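Local coordinates for protein nucleoside-diphosphate-sugar pyrophosphorylase (Vibrio cholerae, PDB 4EVW) that probably catalyses nucleotidyl transfer from a nucleoside triphosphate to a sugar phosphate, giving an activated nucleoside-diphosphate sugar and pyrophosphate, at residues 21-26 and 60-65; 78-83 and 88-93; 93-98 and 182-187. The protein carries 1 engineered substitution. All coordinates share one frame; numbering follows the deposited sequence.

Contact 1. Residues 21-26 and 60-65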
loop_
_atom_site.group_PDB
_atom_site.type_symbol
_atom_site.label_atom_id
_atom_site.label_comp_id
_atom_site.label_asym_id
_atom_site.label_seq_id
_atom_site.Cartn_x
_atom_site.Cartn_y
_atom_site.Cartn_z
ATOM N N PRO A 21 -14.089 8.836 -9.031
ATOM C CA PRO A 21 -12.778 8.217 -8.813
ATOM C C PRO A 21 -13.008 6.718 -8.596
ATOM O O PRO A 21 -14.036 6.307 -8.054
ATOM C CB PRO A 21 -12.233 8.945 -7.577
ATOM C CG PRO A 21 -13.440 9.595 -6.957
ATOM C CD PRO A 21 -14.285 9.982 -8.131
ATOM N N LYS A 22 -12.054 5.910 -9.039
ATOM C CA LYS A 22 -12.163 4.461 -8.958
ATOM C C LYS A 22 -12.614 3.868 -7.625
ATOM O O LYS A 22 -13.412 2.933 -7.615
ATOM C CB LYS A 22 -10.837 3.845 -9.416
ATOM C CG LYS A 22 -10.310 2.691 -8.592
ATOM C CD LYS A 22 -8.897 2.334 -9.041
ATOM C CE LYS A 22 -7.981 3.559 -9.019
ATOM N NZ LYS A 22 -7.850 4.148 -7.656
ATOM N N TYR A 23 -12.137 4.406 -6.508
ATOM C CA TYR A 23 -12.529 3.849 -5.217
ATOM C C TYR A 23 -14.006 4.046 -4.866
ATOM O O TYR A 23 -14.512 3.426 -3.926
ATOM C CB TYR A 23 -11.632 4.385 -4.092
ATOM C CG TYR A 23 -11.369 5.869 -4.128
ATOM C CD1 TYR A 23 -10.161 6.370 -4.619
ATOM C CD2 TYR A 23 -12.322 6.774 -3.670
ATOM C CE1 TYR A 23 -9.910 7.740 -4.651
ATOM C CE2 TYR A 23 -12.084 8.148 -3.698
ATOM C CZ TYR A 23 -10.879 8.622 -4.191
ATOM O OH TYR A 23 -10.640 9.979 -4.224
HETATM N N MSE A 24 -14.701 4.895 -5.623
HETATM C CA MSE A 24 -16.128 5.124 -5.388
HETATM C C MSE A 24 -16.994 4.271 -6.307
HETATM O O MSE A 24 -18.222 4.265 -6.181
HETATM C CB MSE A 24 -16.489 6.602 -5.585
HETATM C CG MSE A 24 -15.888 7.531 -4.548
HETATM SE SE MSE A 24 -16.550 9.350 -4.716
HETATM C CE MSE A 24 -15.478 10.198 -3.345
ATOM N N LEU A 25 -16.367 3.561 -7.240
ATOM C CA LEU A 25 -17.126 2.708 -8.146
ATOM C C LEU A 25 -17.719 1.563 -7.332
ATOM O O LEU A 25 -17.158 1.168 -6.310
ATOM C CB LEU A 25 -16.227 2.178 -9.269
ATOM C CG LEU A 25 -15.665 3.302 -10.154
ATOM C CD1 LEU A 25 -14.901 2.711 -11.325
ATOM C CD2 LEU A 25 -16.816 4.179 -10.652
ATOM N N GLU A 26 -18.859 1.044 -7.779
ATOM C CA GLU A 26 -19.538 -0.025 -7.055
ATOM C C GLU A 26 -19.462 -1.383 -7.742
ATOM O O GLU A 26 -19.339 -1.477 -8.961
ATOM C CB GLU A 26 -21.004 0.361 -6.821
ATOM C CG GLU A 26 -21.180 1.619 -5.968
ATOM C CD GLU A 26 -22.633 2.043 -5.813
ATOM O OE1 GLU A 26 -23.464 1.195 -5.420
ATOM O OE2 GLU A 26 -22.943 3.225 -6.076
ATOM N N ALA A 60 -12.752 13.037 1.447
ATOM C CA ALA A 60 -12.607 12.964 2.899
ATOM C C ALA A 60 -13.942 12.588 3.543
ATOM O O ALA A 60 -13.995 11.744 4.442
ATOM C CB ALA A 60 -12.106 14.298 3.455
ATOM N N VAL A 61 -15.021 13.216 3.080
ATOM C CA VAL A 61 -16.348 12.925 3.609
ATOM C C VAL A 61 -16.749 11.485 3.283
ATOM O O VAL A 61 -17.268 10.769 4.143
ATOM C CB VAL A 61 -17.401 13.906 3.036
ATOM C CG1 VAL A 61 -18.806 13.415 3.347
ATOM C CG2 VAL A 61 -17.185 15.297 3.633
ATOM N N PHE A 62 -16.501 11.061 2.045
ATOM C CA PHE A 62 -16.820 9.699 1.614
ATOM C C PHE A 62 -16.115 8.666 2.504
ATOM O O PHE A 62 -16.743 7.728 3.010
ATOM C CB PHE A 62 -16.395 9.510 0.148
ATOM C CG PHE A 62 -16.409 8.073 -0.323
ATOM C CD1 PHE A 62 -17.574 7.493 -0.822
ATOM C CD2 PHE A 62 -15.246 7.308 -0.285
ATOM C CE1 PHE A 62 -17.573 6.171 -1.282
ATOM C CE2 PHE A 62 -15.235 5.988 -0.736
ATOM C CZ PHE A 62 -16.399 5.416 -1.238
ATOM N N VAL A 63 -14.811 8.846 2.701
ATOM C CA VAL A 63 -14.029 7.926 3.524
ATOM C C VAL A 63 -14.495 7.912 4.973
ATOM O O VAL A 63 -14.633 6.848 5.574
ATOM C CB VAL A 63 -12.522 8.282 3.483
ATOM C CG1 VAL A 63 -11.737 7.415 4.474
ATOM C CG2 VAL A 63 -11.996 8.073 2.079
ATOM N N ARG A 64 -14.736 9.088 5.538
ATOM C CA ARG A 64 -15.183 9.147 6.919
ATOM C C ARG A 64 -16.506 8.400 7.083
ATOM O O ARG A 64 -16.679 7.632 8.031
ATOM C CB ARG A 64 -15.333 10.596 7.379
ATOM C CG ARG A 64 -15.657 10.704 8.859
ATOM C CD ARG A 64 -15.459 12.113 9.386
ATOM N NE ARG A 64 -14.051 12.503 9.474
ATOM C CZ ARG A 64 -13.217 12.136 10.447
ATOM N NH1 ARG A 64 -13.634 11.358 11.438
ATOM N NH2 ARG A 64 -11.961 12.562 10.435
ATOM N N GLU A 65 -17.436 8.613 6.158
ATOM C CA GLU A 65 -18.729 7.936 6.230
ATOM C C GLU A 65 -18.598 6.422 6.084
ATOM O O GLU A 65 -19.189 5.665 6.858
ATOM C CB GLU A 65 -19.686 8.474 5.156
ATOM C CG GLU A 65 -20.263 9.851 5.466
ATOM C CD GLU A 65 -21.243 10.329 4.401
ATOM O OE1 GLU A 65 -21.575 9.536 3.495
ATOM O OE2 GLU A 65 -21.685 11.495 4.468
#

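Contact 2. Residues 78-83 and 88-93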
loop_
_atom_site.group_PDB
_atom_site.type_symbol
_atom_site.label_atom_id
_atom_site.label_comp_id
_atom_site.label_asym_id
_atom_site.label_seq_id
_atom_site.Cartn_x
_atom_site.Cartn_y
_atom_site.Cartn_z
ATOM N N ALA A 78 -5.977 12.038 6.421
ATOM C CA ALA A 78 -5.012 13.077 6.113
ATOM C C ALA A 78 -5.377 13.524 4.710
ATOM O O ALA A 78 -5.327 12.739 3.765
ATOM C CB ALA A 78 -3.592 12.511 6.148
ATOM N N GLU A 79 -5.767 14.781 4.571
ATOM C CA GLU A 79 -6.159 15.283 3.264
ATOM C C GLU A 79 -5.030 16.088 2.635
ATOM O O GLU A 79 -4.582 17.086 3.197
ATOM C CB GLU A 79 -7.421 16.140 3.394
ATOM C CG GLU A 79 -7.994 16.599 2.070
ATOM C CD GLU A 79 -9.220 17.476 2.244
ATOM O OE1 GLU A 79 -10.288 17.116 1.710
ATOM O OE2 GLU A 79 -9.113 18.525 2.914
ATOM N N LEU A 80 -4.564 15.638 1.474
ATOM C CA LEU A 80 -3.482 16.309 0.769
ATOM C C LEU A 80 -4.085 17.262 -0.258
ATOM O O LEU A 80 -5.134 16.979 -0.827
ATOM C CB LEU A 80 -2.588 15.267 0.089
ATOM C CG LEU A 80 -2.020 14.208 1.049
ATOM C CD1 LEU A 80 -0.963 13.371 0.333
ATOM C CD2 LEU A 80 -1.405 14.889 2.268
ATOM N N HIS A 81 -3.426 18.390 -0.502
ATOM C CA HIS A 81 -3.966 19.368 -1.442
ATOM C C HIS A 81 -3.261 19.451 -2.793
ATOM O O HIS A 81 -3.694 20.190 -3.678
ATOM C CB HIS A 81 -4.012 20.734 -0.760
ATOM C CG HIS A 81 -4.881 20.759 0.459
ATOM N ND1 HIS A 81 -6.254 20.876 0.396
ATOM C CD2 HIS A 81 -4.577 20.627 1.773
ATOM C CE1 HIS A 81 -6.757 20.816 1.616
ATOM N NE2 HIS A 81 -5.760 20.666 2.471
ATOM N N THR A 82 -2.178 18.696 -2.954
ATOM C CA THR A 82 -1.461 18.664 -4.226
ATOM C C THR A 82 -1.267 17.204 -4.601
ATOM O O THR A 82 -1.342 16.323 -3.745
ATOM C CB THR A 82 -0.048 19.310 -4.148
ATOM O OG1 THR A 82 0.850 18.422 -3.476
ATOM C CG2 THR A 82 -0.093 20.634 -3.408
ATOM N N GLU A 83 -1.035 16.945 -5.880
ATOM C CA GLU A 83 -0.789 15.586 -6.333
ATOM C C GLU A 83 0.604 15.250 -5.810
ATOM O O GLU A 83 1.413 16.154 -5.594
ATOM C CB GLU A 83 -0.769 15.526 -7.861
ATOM C CG GLU A 83 -2.059 15.933 -8.541
ATOM C CD GLU A 83 -1.917 15.983 -10.051
ATOM O OE1 GLU A 83 -1.100 15.210 -10.597
ATOM O OE2 GLU A 83 -2.630 16.783 -10.695
ATOM N N ALA A 88 4.860 6.424 -2.112
ATOM C CA ALA A 88 5.823 6.634 -1.040
ATOM C C ALA A 88 5.734 8.065 -0.523
ATOM O O ALA A 88 5.825 8.296 0.682
ATOM C CB ALA A 88 7.245 6.322 -1.520
ATOM N N GLU A 89 5.567 9.031 -1.424
ATOM C CA GLU A 89 5.463 10.411 -0.971
ATOM C C GLU A 89 4.115 10.614 -0.277
ATOM O O GLU A 89 4.026 11.310 0.731
ATOM C CB GLU A 89 5.604 11.404 -2.137
ATOM C CG GLU A 89 5.517 12.853 -1.661
ATOM C CD GLU A 89 5.799 13.881 -2.751
ATOM O OE1 GLU A 89 5.442 13.644 -3.924
ATOM O OE2 GLU A 89 6.364 14.942 -2.416
ATOM N N THR A 90 3.067 10.005 -0.821
ATOM C CA THR A 90 1.739 10.126 -0.225
ATOM C C THR A 90 1.785 9.668 1.229
ATOM O O THR A 90 1.282 10.353 2.124
ATOM C CB THR A 90 0.718 9.280 -0.997
ATOM O OG1 THR A 90 0.657 9.747 -2.353
ATOM C CG2 THR A 90 -0.669 9.388 -0.356
ATOM N N VAL A 91 2.396 8.511 1.466
ATOM C CA VAL A 91 2.512 7.982 2.819
ATOM C C VAL A 91 3.283 8.942 3.725
ATOM O O VAL A 91 2.841 9.249 4.834
ATOM C CB VAL A 91 3.202 6.605 2.803
ATOM C CG1 VAL A 91 3.590 6.195 4.222
ATOM C CG2 VAL A 91 2.250 5.560 2.185
ATOM N N THR A 92 4.430 9.430 3.257
ATOM C CA THR A 92 5.220 10.362 4.066
ATOM C C THR A 92 4.436 11.635 4.403
ATOM O O THR A 92 4.436 12.087 5.549
ATOM C CB THR A 92 6.537 10.738 3.345
ATOM O OG1 THR A 92 7.360 9.568 3.229
ATOM C CG2 THR A 92 7.293 11.811 4.124
ATOM N N LEU A 93 3.765 12.217 3.415
ATOM C CA LEU A 93 2.987 13.432 3.656
ATOM C C LEU A 93 1.795 13.145 4.575
ATOM O O LEU A 93 1.398 13.994 5.378
ATOM C CB LEU A 93 2.511 14.032 2.329
ATOM C CG LEU A 93 3.627 14.599 1.446
ATOM C CD1 LEU A 93 3.028 15.189 0.170
ATOM C CD2 LEU A 93 4.391 15.669 2.217
#

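Contact 3. Residues 93-98 and 182-187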
loop_
_atom_site.group_PDB
_atom_site.type_symbol
_atom_site.label_atom_id
_atom_site.label_comp_id
_atom_site.label_asym_id
_atom_site.label_seq_id
_atom_site.Cartn_x
_atom_site.Cartn_y
_atom_site.Cartn_z
ATOM N N LEU A 93 3.765 12.217 3.415
ATOM C CA LEU A 93 2.987 13.432 3.656
ATOM C C LEU A 93 1.795 13.145 4.575
ATOM O O LEU A 93 1.398 13.994 5.378
ATOM C CB LEU A 93 2.511 14.032 2.329
ATOM C CG LEU A 93 3.627 14.599 1.446
ATOM C CD1 LEU A 93 3.028 15.189 0.170
ATOM C CD2 LEU A 93 4.391 15.669 2.217
ATOM N N GLY A 94 1.233 11.944 4.461
ATOM C CA GLY A 94 0.115 11.562 5.312
ATOM C C GLY A 94 0.542 11.413 6.765
ATOM O O GLY A 94 -0.176 11.818 7.682
ATOM N N LEU A 95 1.716 10.827 6.985
ATOM C CA LEU A 95 2.224 10.653 8.340
ATOM C C LEU A 95 2.575 12.009 8.933
ATOM O O LEU A 95 2.421 12.234 10.133
ATOM C CB LEU A 95 3.453 9.743 8.341
ATOM C CG LEU A 95 3.136 8.279 8.023
ATOM C CD1 LEU A 95 4.432 7.521 7.818
ATOM C CD2 LEU A 95 2.316 7.662 9.166
ATOM N N GLU A 96 3.052 12.918 8.091
ATOM C CA GLU A 96 3.382 14.248 8.578
ATOM C C GLU A 96 2.091 14.974 8.963
ATOM O O GLU A 96 2.042 15.673 9.976
ATOM C CB GLU A 96 4.177 15.015 7.515
ATOM C CG GLU A 96 5.624 14.526 7.421
ATOM C CD GLU A 96 6.416 15.174 6.292
ATOM O OE1 GLU A 96 5.827 15.937 5.497
ATOM O OE2 GLU A 96 7.637 14.905 6.200
ATOM N N GLU A 97 1.040 14.793 8.168
ATOM C CA GLU A 97 -0.249 15.423 8.462
ATOM C C GLU A 97 -0.835 14.830 9.748
ATOM O O GLU A 97 -1.441 15.542 10.554
ATOM C CB GLU A 97 -1.216 15.220 7.292
ATOM C CG GLU A 97 -2.690 15.528 7.591
ATOM C CD GLU A 97 -2.931 16.948 8.091
ATOM O OE1 GLU A 97 -2.096 17.839 7.817
ATOM O OE2 GLU A 97 -3.973 17.170 8.747
ATOM N N LEU A 98 -0.656 13.528 9.942
ATOM C CA LEU A 98 -1.151 12.888 11.155
ATOM C C LEU A 98 -0.496 13.549 12.371
ATOM O O LEU A 98 -1.169 13.857 13.360
ATOM C CB LEU A 98 -0.830 11.391 11.142
ATOM C CG LEU A 98 -1.358 10.592 12.333
ATOM C CD1 LEU A 98 -2.882 10.700 12.389
ATOM C CD2 LEU A 98 -0.929 9.143 12.198
ATOM N N ASP A 182 11.539 3.847 10.723
ATOM C CA ASP A 182 12.379 3.195 9.718
ATOM C C ASP A 182 11.860 3.539 8.326
ATOM O O ASP A 182 12.640 3.741 7.393
ATOM C CB ASP A 182 12.391 1.674 9.899
ATOM C CG ASP A 182 13.124 1.239 11.155
ATOM O OD1 ASP A 182 14.022 1.977 11.611
ATOM O OD2 ASP A 182 12.809 0.151 11.677
ATOM N N TYR A 183 10.540 3.594 8.181
ATOM C CA TYR A 183 9.956 3.964 6.899
ATOM C C TYR A 183 10.396 5.379 6.537
ATOM O O TYR A 183 10.855 5.633 5.425
ATOM C CB TYR A 183 8.424 3.954 6.951
ATOM C CG TYR A 183 7.823 4.477 5.667
ATOM C CD1 TYR A 183 7.581 3.620 4.592
ATOM C CD2 TYR A 183 7.578 5.844 5.490
ATOM C CE1 TYR A 183 7.121 4.109 3.369
ATOM C CE2 TYR A 183 7.122 6.340 4.271
ATOM C CZ TYR A 183 6.896 5.469 3.216
ATOM O OH TYR A 183 6.477 5.949 1.997
ATOM N N LEU A 184 10.239 6.308 7.477
ATOM C CA LEU A 184 10.593 7.699 7.209
ATOM C C LEU A 184 12.079 7.898 6.926
ATOM O O LEU A 184 12.459 8.724 6.096
ATOM C CB LEU A 184 10.129 8.597 8.362
ATOM C CG LEU A 184 8.601 8.678 8.510
ATOM C CD1 LEU A 184 8.246 9.495 9.743
ATOM C CD2 LEU A 184 7.979 9.299 7.264
ATOM N N GLU A 185 12.926 7.134 7.605
ATOM C CA GLU A 185 14.363 7.235 7.377
ATOM C C GLU A 185 14.714 6.687 5.989
ATOM O O GLU A 185 15.532 7.265 5.277
ATOM C CB GLU A 185 15.120 6.462 8.451
ATOM C CG GLU A 185 16.626 6.564 8.333
ATOM C CD GLU A 185 17.143 7.982 8.510
ATOM O OE1 GLU A 185 16.389 8.852 8.999
ATOM O OE2 GLU A 185 18.319 8.221 8.159
ATOM N N ALA A 186 14.092 5.578 5.595
ATOM C CA ALA A 186 14.355 5.014 4.274
ATOM C C ALA A 186 13.902 6.005 3.204
ATOM O O ALA A 186 14.566 6.181 2.176
ATOM C CB ALA A 186 13.623 3.699 4.107
ATOM N N TYR A 187 12.766 6.650 3.447
ATOM C CA TYR A 187 12.233 7.636 2.516
ATOM C C TYR A 187 13.203 8.796 2.362
ATOM O O TYR A 187 13.494 9.236 1.252
ATOM C CB TYR A 187 10.902 8.193 3.012
ATOM C CG TYR A 187 10.303 9.179 2.037
ATOM C CD1 TYR A 187 9.568 8.737 0.937
ATOM C CD2 TYR A 187 10.483 10.551 2.203
ATOM C CE1 TYR A 187 9.025 9.640 0.022
ATOM C CE2 TYR A 187 9.949 11.464 1.296
ATOM C CZ TYR A 187 9.216 11.001 0.213
ATOM O OH TYR A 187 8.663 11.897 -0.675
#

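Contact 1. Residues 21-26 and 60-65
Met24, at the end of the short 3-10 turn 22-24, comes nearest to helix 59-70 at Phe62, where the two CA atoms are 8.4 Å apart. That gap is bridged with no hydrogen bond from one segment to the other. Met24 is a selenomethionine, and it lies along one face of the Phe62 ring. Its CG sits over the ring centre, 3.9 Å from the centroid and only 9° off the normal, which makes a clear CH-pi contact. Beyond CG the chain is extended (chi2 -173°), which carries SE on above the same ring as a more distant Met-aromatic contact, 4.7 Å from the centroid. The terminal CE then reaches the root of the phenyl group, 3.7 Å from Phe62 CB, so the two side chains run past each other in opposite directions. Phe62 itself has CG anti to its backbone N (chi1 168°), and the far end of its ring meets the turn: Phe62 CZ is 3.8 Å from the backbone O of Tyr23, and Phe62 CE2 is 4.2 Å from Tyr23 CD2. The Tyr23 hydroxyl hydrogen-bonds to Thr59 OG1, at the start of the same helix. Segment 21-26 follows helix 11-15 and begins with the Pro-Lys pair that probably ends the family's nucleotidyltransferase signature, while next to Phe62 the side chain of Val63 packs against strands 49-54 and 75-80.

Contact 2. Residues 78-83 and 88-93
Leu80, the last residue of strand 75-80, points its side chain at helix 87-100 and meets Thr90 and Leu93, one helical turn apart. This is the strand-to-helix packing of a beta-alpha unit in a Rossmann-like alpha/beta fold. Both methyls of Leu80 rest against the CB of Leu93: Leu80 CD2 is 4.0 Å from Leu93 CB, and Leu80 CD1 is 4.1 Å from it. The two leucines cross obliquely, with the branch of one set against the root of the other. Leu80 CD1 also touches Thr90, at 4.1 Å from its CG2. Thr90 divides its two branches between different jobs: CG2, anti to the backbone N, takes the apolar contact, while OG1 is hydrogen-bonded to Thr84 OG1 and Gly86 O in the connection that leads into the helix. Ile52 of strand 49-54 packs on both Leu80 and Thr90. On the helix, the carbonyl O of Ala88 accepts from both Thr92 N and Thr92 OG1, which approach from opposite faces of its plane, and also takes a hydrogen bond from Tyr183 OH of helix 180-191; Thr92 OG1 lies 3.2 Å from Ala88 O, tilted 26° from that plane.

Contact 3. Residues 93-98 and 182-187
Leu95 sends its CD1 methyl across to helix 180-191, where it touches the CD2 methyl of Leu184 and, obliquely, the Tyr183 ring. The contact between Leu95 CD1 and Leu184 CD2 is 4.0 Å, methyl against methyl, with the two side chains set at a slant to each other. Leu95 has CG anti to the carbonyl carbon (chi1 -70°), and CD1 stands at the end of its extended chain (chi2 170°); Leu184 answers with its other branch, CD2. The same Leu95 CD1 lies 4.3 Å from Tyr183 CD2. Leu184 CD2 lies in the plane of that ring at its edge, next to it, and Leu95 CD1 touches both. All of this is apolar, and no hydrogen bond joins 93-98 to 182-187. The polar tie lies two turns earlier along helix 87-100: Tyr183 OH is hydrogen-bonded to Ala88 O, which fixes the far end of the ring to the helix whose later turn presents Leu95. The ring is further hemmed in by Val91 and Thr92 of helix 87-100, by Leu208 of helix 208-214, and by Phe177, which it meets edge-to-face. Tyr187, a turn on from Tyr183, packs against Glu89 and Thr92. With only 108 Å² buried between them, these two turns form one part of a longer helix-helix interface. Helices packed on one another beside a central mixed sheet are consistent with the alpha/beta fold of sugar nucleotidyltransferases.

How the contacts relate
Contacts 2 and 3 share helix 87-100 and use different sides of it: Leu93 and Thr90 face strand 75-80, while Leu95 faces helix 180-191, and the two centres are about 10 Å apart. Contact 1 stands off at the neighbouring helix 59-70, its centre about 24 Å from that of contact 3. Contacts 1 and 3 do not touch; contact 2 lies between them and touches both, contact 1 through Ala60 CB, 3.8 Å from Glu79 OE1. Contact 3 is the buried one; contacts 1 and 2 are partly buried. Contacts 2 and 3 rest on leucine branches, with a threonine methyl in one and a tyrosine ring in the other, whereas contact 1 lays a selenomethionine chain over an aromatic face.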